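Long-range contacts in binding domain (Hc) of Paraclostridial Mosquitocidal Protein 1 (Paraclostridium bifermentans, PDB 6HOX), which targets host nerve cells, serving as the receptor-binding part of a botulinum-like neurotoxin that acts specifically on Anopheles mosquitoes: residues A[113-118]-A[205-210]; A[117-122]-A[199-204]. All blocks are in the same frame, centred on the assembly; numbering follows the deposited sequence.

Contact 1: A[113-118]-A[205-210]; sequences DLVNNM and IIFKLE
V115 lies beside F207, both side chains pointing the same way. V115 CG1 sits over one face of the F207 ring, 3.9 Å from its centroid and offset toward the rim. The same methyl touches I205 CG2 at 3.6 Å. CG1 is anti to the backbone N (chi1 -170°), which brings it against both. On the face of N116 and I206, D113 and E210 cross obliquely. D113 OD2 rests against E210 CB at 3.7 Å, and the two carboxylate planes are 79° apart.

Strands 116-118 and 205-207 run antiparallel, 146° between their directions, and the pairing continues past them to D113 with E210. N116 and I206 form a hydrogen-bonded pair, with N116 N to I206 O and I206 N to N116 O both at 2.8 Å. V115 and F207 are a non-hydrogen-bonded pair. The register then slips by one residue, a beta bulge, where K208 N donates to L114 O. The chain turns corners at L114 and V115 and at K208. The pairing joins the sheet of strand 122-128, partner of 116-118, to strand 205-207, which pairs with 73-75, probably in a lectin-like jelly roll.

Further out, N116 ND2 donates to D113 OD2 at 2.9 Å from above the carboxylate plane. K124 forms a salt bridge with D113 OD1. K208 NZ bridges E210 OE1 at 2.9 Å and also E69. F224 of strand 218-227 meets the F207 ring edge-to-face.

Contact 2: A[117-122]-A[199-204]; sequences NMDNQG and IDNNSP
N201 and N117 reach toward each other tip to tip, their amide planes 68° apart. The N201 amide makes the central hydrogen bonds. Its CG stands between the backbone N and the carbonyl carbon (chi1 64°), on the side of N117 and Q121. ND2 donates to N117 O and to Q121 O, each at 3.0 Å. N117 O lies in the amide plane of N201, but ND2 stands above the N117 carbonyl plane. Q121 O also accepts from D119 N, which comes from the opposite face of its plane. N201 OD1 takes S203 N in an Asx turn. N117 ND2 adds weak bonds to N201 OD1, S203 O and P204 O.

Two further side chains bind across the contact. S203 OG donates to D119 OD1 at 2.6 Å, on the anti lone pair. Q121 NE2 donates to D200 O at 2.9 Å. That bond is nearly straight (168° at the hydrogen), and D200 O lies in the amide plane.

Two waters bridge the segments. One donates to N117 OD1 and to I199 O. The other donates to D119 OD1 and accepts from N202 N.

G122 CA makes a short CA-H...O contact to I199 O at 3.1 Å, and its backbone angles call for glycine.

K77 donates to both N117 OD1 and N201 OD1. The contact joins the turn between strands 116-118 and 122-128 to the loop leading into strand 205-207, and I199 touches W123 of strand 122-128.

In the fold
Contacts 1 and 2 are successive parts of one antiparallel approach, with centres about 11 Å apart. They share N117 and M118 at the end of strand 116-118. In contact 1 the side chains of L114, V115, I205 and F207 pack on strand 218-227. Contact 2 continues past the strand ends, where side-chain amides replace the ladder. Its centre is about 31 Å from the centre of the chain, against about 22 Å for contact 1. Both belong to the N-terminal part of the receptor-binding domain, consistent with a concanavalin-like jelly roll. Together they tie the region of strands 116-118 and 122-128 to strand 205-207 and its preceding loop.

Contact 1: A[113-118]-A[205-210]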
# COMPACT_ATOMS: atom_id res chain seq x y z
N ASP A 113 5.36 14.64 15.14
CA ASP A 113 4.58 15.37 14.13
C ASP A 113 4.89 14.86 12.73
O ASP A 113 6.03 14.45 12.41
CB ASP A 113 4.89 16.87 14.14
CG ASP A 113 4.53 17.62 15.41
OD1 ASP A 113 3.79 17.06 16.24
OD2 ASP A 113 5.00 18.77 15.56
N LEU A 114 3.86 14.88 11.89
CA LEU A 114 4.01 14.77 10.46
C LEU A 114 3.46 16.04 9.78
O LEU A 114 4.10 16.61 8.89
CB LEU A 114 3.24 13.52 10.01
CG LEU A 114 3.32 13.25 8.51
CD1 LEU A 114 4.77 13.12 8.05
CD2 LEU A 114 2.54 12.01 8.15
N VAL A 115 2.24 16.43 10.16
CA VAL A 115 1.59 17.62 9.66
C VAL A 115 1.01 18.35 10.87
O VAL A 115 0.27 17.76 11.65
CB VAL A 115 0.48 17.31 8.64
CG1 VAL A 115 -0.01 18.59 7.98
CG2 VAL A 115 0.90 16.29 7.59
N ASN A 116 1.35 19.64 11.01
CA ASN A 116 1.14 20.36 12.25
C ASN A 116 0.51 21.71 11.93
O ASN A 116 1.04 22.48 11.13
CB ASN A 116 2.45 20.44 13.05
CG ASN A 116 2.29 21.22 14.34
OD1 ASN A 116 1.67 22.27 14.34
ND2 ASN A 116 2.85 20.71 15.42
N ASN A 117 -0.70 21.94 12.48
CA ASN A 117 -1.32 23.25 12.51
C ASN A 117 -1.78 23.52 13.95
O ASN A 117 -2.95 23.84 14.20
CB ASN A 117 -2.49 23.42 11.54
CG ASN A 117 -2.99 24.85 11.48
OD1 ASN A 117 -4.19 25.11 11.47
ND2 ASN A 117 -2.07 25.80 11.50
N MET A 118 -0.84 23.39 14.88
CA MET A 118 -1.07 23.53 16.31
C MET A 118 -0.16 24.64 16.85
O MET A 118 1.06 24.58 16.71
CB MET A 118 -0.73 22.23 17.03
CG MET A 118 -1.06 22.25 18.50
SD MET A 118 -2.83 22.14 18.76
CE MET A 118 -3.06 20.37 18.53
N ILE A 205 0.25 25.72 8.24
CA ILE A 205 0.33 24.24 8.24
C ILE A 205 1.76 23.84 7.89
O ILE A 205 2.28 24.27 6.85
CB ILE A 205 -0.68 23.63 7.25
CG1 ILE A 205 -2.10 24.18 7.44
CG2 ILE A 205 -0.65 22.11 7.31
CD1 ILE A 205 -3.04 23.88 6.30
N ILE A 206 2.41 23.05 8.76
CA ILE A 206 3.81 22.65 8.57
C ILE A 206 3.83 21.15 8.30
O ILE A 206 3.40 20.37 9.17
CB ILE A 206 4.71 22.97 9.78
CG1 ILE A 206 4.57 24.42 10.26
CG2 ILE A 206 6.15 22.63 9.47
CD1 ILE A 206 5.15 25.41 9.29
N PHE A 207 4.33 20.77 7.12
CA PHE A 207 4.56 19.37 6.75
C PHE A 207 6.02 19.06 7.04
O PHE A 207 6.91 19.56 6.35
CB PHE A 207 4.24 19.14 5.28
CG PHE A 207 2.81 19.39 4.88
CD1 PHE A 207 2.34 20.68 4.71
CD2 PHE A 207 1.93 18.34 4.69
CE1 PHE A 207 1.02 20.91 4.36
CE2 PHE A 207 0.60 18.58 4.36
CZ PHE A 207 0.15 19.86 4.20
N LYS A 208 6.26 18.26 8.08
CA LYS A 208 7.61 18.02 8.59
C LYS A 208 7.58 16.98 9.70
O LYS A 208 6.71 17.06 10.58
CB LYS A 208 8.18 19.30 9.20
CG LYS A 208 9.65 19.24 9.59
CD LYS A 208 10.11 20.50 10.28
CE LYS A 208 11.62 20.54 10.47
NZ LYS A 208 12.08 19.47 11.39
N LEU A 209 8.54 16.05 9.66
CA LEU A 209 8.82 15.16 10.78
C LEU A 209 9.43 15.98 11.92
O LEU A 209 10.51 16.55 11.74
CB LEU A 209 9.79 14.05 10.35
CG LEU A 209 9.18 12.91 9.55
CD1 LEU A 209 10.25 12.11 8.84
CD2 LEU A 209 8.35 12.01 10.46
N GLU A 210 8.73 16.07 13.05
CA GLU A 210 9.19 16.86 14.19
C GLU A 210 9.01 16.06 15.47
O GLU A 210 7.89 15.76 15.83
CB GLU A 210 8.42 18.18 14.26
CG GLU A 210 9.03 19.19 15.23
CD GLU A 210 10.43 19.61 14.83
OE1 GLU A 210 10.59 20.23 13.75
OE2 GLU A 210 11.36 19.27 15.56

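Contact 2: A[117-122]-A[199-204]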
# COMPACT_ATOMS: atom_id res chain seq x y z
N ASN A 117 -0.70 21.94 12.48
CA ASN A 117 -1.32 23.25 12.51
C ASN A 117 -1.78 23.52 13.95
O ASN A 117 -2.95 23.84 14.20
CB ASN A 117 -2.49 23.42 11.54
CG ASN A 117 -2.99 24.85 11.48
OD1 ASN A 117 -4.19 25.11 11.47
ND2 ASN A 117 -2.07 25.80 11.50
N MET A 118 -0.84 23.39 14.88
CA MET A 118 -1.07 23.53 16.31
C MET A 118 -0.16 24.64 16.85
O MET A 118 1.06 24.58 16.71
CB MET A 118 -0.73 22.23 17.03
CG MET A 118 -1.06 22.25 18.50
SD MET A 118 -2.83 22.14 18.76
CE MET A 118 -3.06 20.37 18.53
N ASP A 119 -0.76 25.67 17.44
CA ASP A 119 0.02 26.63 18.25
C ASP A 119 -0.46 26.47 19.69
O ASP A 119 -0.09 25.46 20.34
CB ASP A 119 0.05 28.03 17.61
CG ASP A 119 -1.29 28.66 17.27
OD1 ASP A 119 -1.38 29.30 16.19
OD2 ASP A 119 -2.20 28.59 18.13
N ASN A 120 -1.26 27.41 20.20
CA ASN A 120 -1.92 27.22 21.48
C ASN A 120 -3.12 26.30 21.28
O ASN A 120 -3.55 25.59 22.19
CB ASN A 120 -2.39 28.54 22.11
CG ASN A 120 -3.11 28.34 23.42
OD1 ASN A 120 -4.32 28.54 23.52
ND2 ASN A 120 -2.38 27.94 24.44
N GLN A 121 -3.69 26.37 20.07
CA GLN A 121 -4.81 25.51 19.69
C GLN A 121 -4.63 25.10 18.23
O GLN A 121 -3.73 25.62 17.56
CB GLN A 121 -6.13 26.26 19.90
CG GLN A 121 -6.32 27.43 18.93
CD GLN A 121 -6.32 28.77 19.63
OE1 GLN A 121 -5.93 28.89 20.79
NE2 GLN A 121 -6.81 29.77 18.93
N GLY A 122 -5.50 24.20 17.76
CA GLY A 122 -5.52 23.76 16.37
C GLY A 122 -5.58 22.25 16.25
O GLY A 122 -6.23 21.58 17.09
N ILE A 199 -10.80 25.82 17.01
CA ILE A 199 -9.42 25.35 16.88
C ILE A 199 -8.68 26.22 15.86
O ILE A 199 -7.52 25.96 15.57
CB ILE A 199 -9.38 23.86 16.49
CG1 ILE A 199 -9.94 23.59 15.09
CG2 ILE A 199 -10.06 23.01 17.55
CD1 ILE A 199 -9.47 22.26 14.52
N ASP A 200 -9.35 27.24 15.31
CA ASP A 200 -8.74 28.14 14.34
C ASP A 200 -7.53 28.82 14.98
O ASP A 200 -7.47 29.03 16.21
CB ASP A 200 -9.71 29.20 13.83
CG ASP A 200 -10.55 29.81 14.94
OD1 ASP A 200 -11.31 29.05 15.61
OD2 ASP A 200 -10.43 31.03 15.15
N ASN A 201 -6.56 29.17 14.12
CA ASN A 201 -5.38 29.88 14.55
C ASN A 201 -4.81 30.59 13.32
O ASN A 201 -5.31 30.39 12.21
CB ASN A 201 -4.38 28.96 15.26
CG ASN A 201 -3.82 27.89 14.34
OD1 ASN A 201 -3.40 28.18 13.23
ND2 ASN A 201 -3.80 26.64 14.78
N ASN A 202 -3.78 31.41 13.54
CA ASN A 202 -3.14 32.15 12.48
C ASN A 202 -1.78 31.55 12.12
O ASN A 202 -1.02 32.20 11.43
CB ASN A 202 -2.96 33.62 12.87
CG ASN A 202 -4.28 34.35 13.02
OD1 ASN A 202 -4.55 34.91 14.08
ND2 ASN A 202 -5.11 34.33 11.99
N SER A 203 -1.46 30.34 12.59
CA SER A 203 -0.17 29.72 12.29
C SER A 203 -0.24 29.02 10.93
O SER A 203 -1.33 28.71 10.44
CB SER A 203 0.23 28.79 13.40
OG SER A 203 0.59 29.50 14.57
N PRO A 204 0.89 28.76 10.23
CA PRO A 204 0.84 27.98 8.99
C PRO A 204 0.63 26.48 9.27
O PRO A 204 0.77 26.05 10.41
CB PRO A 204 2.19 28.28 8.35
CG PRO A 204 3.10 28.55 9.52
CD PRO A 204 2.23 29.28 10.52
O HOH W 1 -6.63 25.47 13.00
O HOH W 2 -2.58 31.82 15.95